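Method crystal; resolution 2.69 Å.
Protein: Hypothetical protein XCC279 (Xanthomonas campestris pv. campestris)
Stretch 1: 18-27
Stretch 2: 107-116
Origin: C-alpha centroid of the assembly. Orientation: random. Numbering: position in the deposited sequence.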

# COMPACT_ATOMS: atom_id res chain seq x y z
N ALA A 18 -22.25 -21.94 -11.31
CA ALA A 18 -22.52 -23.33 -10.91
C ALA A 18 -21.90 -24.37 -11.83
O ALA A 18 -21.71 -25.51 -11.41
CB ALA A 18 -24.03 -23.58 -10.81
N ARG A 19 -21.63 -24.03 -13.08
CA ARG A 19 -21.09 -25.01 -14.01
C ARG A 19 -19.62 -24.79 -14.34
O ARG A 19 -19.08 -25.40 -15.23
CB ARG A 19 -21.97 -25.13 -15.26
CG ARG A 19 -22.09 -23.93 -16.16
CD ARG A 19 -23.06 -24.28 -17.30
NE ARG A 19 -23.78 -23.18 -17.93
CZ ARG A 19 -23.27 -22.15 -18.62
NH1 ARG A 19 -21.96 -21.96 -18.74
NH2 ARG A 19 -24.11 -21.28 -19.17
N VAL A 20 -18.98 -23.89 -13.60
CA VAL A 20 -17.59 -23.60 -13.78
C VAL A 20 -16.73 -24.77 -13.34
O VAL A 20 -16.75 -25.15 -12.19
CB VAL A 20 -17.19 -22.35 -12.98
CG1 VAL A 20 -15.67 -22.23 -12.86
CG2 VAL A 20 -17.79 -21.11 -13.61
N ARG A 21 -15.92 -25.27 -14.26
CA ARG A 21 -14.98 -26.36 -14.00
C ARG A 21 -13.55 -25.91 -14.13
O ARG A 21 -12.63 -26.60 -13.67
CB ARG A 21 -15.24 -27.49 -14.99
CG ARG A 21 -16.68 -27.97 -14.98
CD ARG A 21 -17.13 -28.86 -13.85
NE ARG A 21 -16.23 -28.95 -12.69
CZ ARG A 21 -16.55 -28.82 -11.39
NH1 ARG A 21 -17.76 -28.48 -10.95
NH2 ARG A 21 -15.59 -29.02 -10.49
N LEU A 22 -13.35 -24.80 -14.81
CA LEU A 22 -12.00 -24.27 -14.97
C LEU A 22 -12.06 -22.79 -14.67
O LEU A 22 -12.87 -22.06 -15.24
CB LEU A 22 -11.49 -24.54 -16.37
CG LEU A 22 -10.21 -23.80 -16.77
CD1 LEU A 22 -9.02 -24.37 -16.03
CD2 LEU A 22 -9.98 -23.90 -18.27
N ALA A 23 -11.20 -22.34 -13.76
CA ALA A 23 -11.14 -20.93 -13.36
C ALA A 23 -9.76 -20.39 -13.68
O ALA A 23 -8.77 -20.87 -13.14
CB ALA A 23 -11.42 -20.79 -11.88
N CYS A 24 -9.70 -19.39 -14.57
CA CYS A 24 -8.42 -18.83 -14.99
C CYS A 24 -8.31 -17.42 -14.51
O CYS A 24 -9.29 -16.69 -14.53
CB CYS A 24 -8.31 -18.82 -16.51
SG CYS A 24 -8.51 -20.44 -17.25
N PHE A 25 -7.11 -17.00 -14.12
CA PHE A 25 -6.90 -15.69 -13.55
C PHE A 25 -5.70 -15.01 -14.16
O PHE A 25 -4.60 -15.55 -14.13
CB PHE A 25 -6.65 -15.82 -12.05
CG PHE A 25 -7.83 -16.31 -11.29
CD1 PHE A 25 -8.65 -15.43 -10.59
CD2 PHE A 25 -8.13 -17.66 -11.27
CE1 PHE A 25 -9.74 -15.88 -9.88
CE2 PHE A 25 -9.22 -18.12 -10.57
CZ PHE A 25 -10.02 -17.24 -9.87
N ASP A 26 -5.89 -13.79 -14.66
CA ASP A 26 -4.78 -12.89 -14.94
C ASP A 26 -3.99 -12.72 -13.65
O ASP A 26 -4.50 -12.95 -12.56
CB ASP A 26 -5.31 -11.52 -15.39
CG ASP A 26 -4.21 -10.61 -15.92
OD1 ASP A 26 -3.33 -11.15 -16.65
OD2 ASP A 26 -4.23 -9.38 -15.62
N VAL A 27 -2.74 -12.32 -13.75
CA VAL A 27 -1.95 -12.08 -12.55
C VAL A 27 -2.06 -10.59 -12.16
O VAL A 27 -2.69 -10.24 -11.15
CB VAL A 27 -0.48 -12.52 -12.76
CG1 VAL A 27 0.36 -12.21 -11.54
CG2 VAL A 27 -0.43 -14.02 -13.04
N GLY A 107 -11.03 -31.76 -21.24
CA GLY A 107 -12.28 -32.15 -21.87
C GLY A 107 -13.46 -31.23 -21.55
O GLY A 107 -14.55 -31.71 -21.25
N LEU A 108 -13.25 -29.92 -21.67
CA LEU A 108 -14.25 -28.92 -21.32
C LEU A 108 -14.66 -28.05 -22.50
O LEU A 108 -13.96 -28.00 -23.50
CB LEU A 108 -13.72 -28.02 -20.21
CG LEU A 108 -13.32 -28.78 -18.94
CD1 LEU A 108 -12.73 -27.81 -17.94
CD2 LEU A 108 -14.50 -29.51 -18.33
N SER A 109 -15.82 -27.41 -22.37
CA SER A 109 -16.25 -26.35 -23.29
C SER A 109 -15.81 -25.01 -22.77
O SER A 109 -15.52 -24.89 -21.58
CB SER A 109 -17.76 -26.30 -23.40
OG SER A 109 -18.21 -27.08 -24.47
N LEU A 110 -15.84 -23.98 -23.63
CA LEU A 110 -15.68 -22.61 -23.16
C LEU A 110 -16.78 -22.17 -22.21
O LEU A 110 -16.54 -21.35 -21.29
CB LEU A 110 -15.65 -21.63 -24.33
CG LEU A 110 -14.37 -21.67 -25.17
CD1 LEU A 110 -14.51 -20.76 -26.40
CD2 LEU A 110 -13.14 -21.32 -24.33
N ASP A 111 -17.97 -22.75 -22.35
CA ASP A 111 -19.06 -22.35 -21.47
C ASP A 111 -18.87 -22.88 -20.04
O ASP A 111 -19.65 -22.56 -19.17
CB ASP A 111 -20.43 -22.69 -22.06
CG ASP A 111 -20.84 -24.13 -21.84
OD1 ASP A 111 -20.02 -25.06 -21.93
OD2 ASP A 111 -22.04 -24.36 -21.62
N GLN A 112 -17.84 -23.67 -19.81
CA GLN A 112 -17.54 -24.18 -18.47
C GLN A 112 -16.32 -23.48 -17.86
O GLN A 112 -15.75 -23.95 -16.89
CB GLN A 112 -17.28 -25.68 -18.54
CG GLN A 112 -18.43 -26.50 -19.09
CD GLN A 112 -18.03 -27.95 -19.34
OE1 GLN A 112 -17.34 -28.26 -20.32
NE2 GLN A 112 -18.49 -28.85 -18.48
N VAL A 113 -15.94 -22.35 -18.43
CA VAL A 113 -14.73 -21.65 -18.04
C VAL A 113 -15.04 -20.26 -17.50
O VAL A 113 -15.88 -19.54 -18.03
CB VAL A 113 -13.81 -21.48 -19.25
CG1 VAL A 113 -12.49 -20.84 -18.84
CG2 VAL A 113 -13.57 -22.81 -19.93
N LEU A 114 -14.33 -19.90 -16.44
CA LEU A 114 -14.38 -18.59 -15.86
C LEU A 114 -13.05 -17.93 -16.09
O LEU A 114 -12.01 -18.59 -15.95
CB LEU A 114 -14.56 -18.68 -14.36
CG LEU A 114 -14.48 -17.35 -13.59
CD1 LEU A 114 -15.40 -17.45 -12.39
CD2 LEU A 114 -13.08 -16.97 -13.16
N PHE A 115 -13.06 -16.65 -16.45
CA PHE A 115 -11.81 -15.92 -16.64
C PHE A 115 -11.88 -14.58 -15.97
O PHE A 115 -12.85 -13.84 -16.16
CB PHE A 115 -11.50 -15.71 -18.12
CG PHE A 115 -10.08 -15.30 -18.38
CD1 PHE A 115 -9.14 -16.22 -18.84
CD2 PHE A 115 -9.68 -14.02 -18.15
CE1 PHE A 115 -7.84 -15.87 -19.07
CE2 PHE A 115 -8.36 -13.65 -18.35
CZ PHE A 115 -7.44 -14.58 -18.83
N MET A 116 -10.87 -14.26 -15.18
CA MET A 116 -10.83 -12.98 -14.52
C MET A 116 -9.62 -12.20 -14.97
O MET A 116 -8.49 -12.69 -14.85
CB MET A 116 -10.75 -13.19 -13.04
CG MET A 116 -10.86 -11.92 -12.24
SD MET A 116 -10.71 -12.34 -10.52
CE MET A 116 -11.38 -10.86 -9.77

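The two stretches pair as adjacent parallel β-strands, joined by a regular ladder of backbone hydrogen bonds, with apolar side chains meeting on both faces of the sheet and a charged contact before the strands begin. The strand axes approach to 4.7 Å and diverge by only 14°, with Leu22, Ala23, Cys24 and Phe25 in register with Val113, Leu114, Phe115 and Met116.

As expected for parallel strands, alternate residues of each strand bond to the other. Leu114 N donates to Leu22 O (2.9 Å), Cys24 N to Leu114 O (2.8 Å), Met116 N to Cys24 O (3.0 Å) and Asp26 N to Met116 O (2.8 Å). At the start of the ladder, Gln112 O accepts from both Arg21 N (2.9 Å) and Leu22 N (3.3 Å). Between these rungs, CA-H...O contacts such as Phe115 CA to Cys24 O (3.4 Å) bring further backbone atoms close.

Side chains alternate between the faces. On one, Leu22 CD2 lies 4.0 Å from Val113 CG1, and Cys24 CB packs 3.6 Å from Phe115 CD1; Leu108, from the loop preceding the strand, extends this apolar cluster by placing CD1 3.8 Å from Leu22 CB. On the other face, Leu114 CD2 lies 4.4 Å from Ala23 CB, while Val20 CG1 reaches within 4.0 Å of Leu114 CB. Farther along, Met116 SD approaches Phe25 CD1 at 3.7 Å, an oblique sulfur-aromatic contact.

Before the strands, Arg19 reaches across to Asp111. Its NH1 lies 3.7 Å from Asp111 OD2 in a long salt bridge; because the oxygen sits over a face of the guanidinium, the attraction is between charges, without a directed N-H. Nearby, Gln112 OE1 accepts from Ser109 N (2.7 Å), tying together the turn that leads into the second strand.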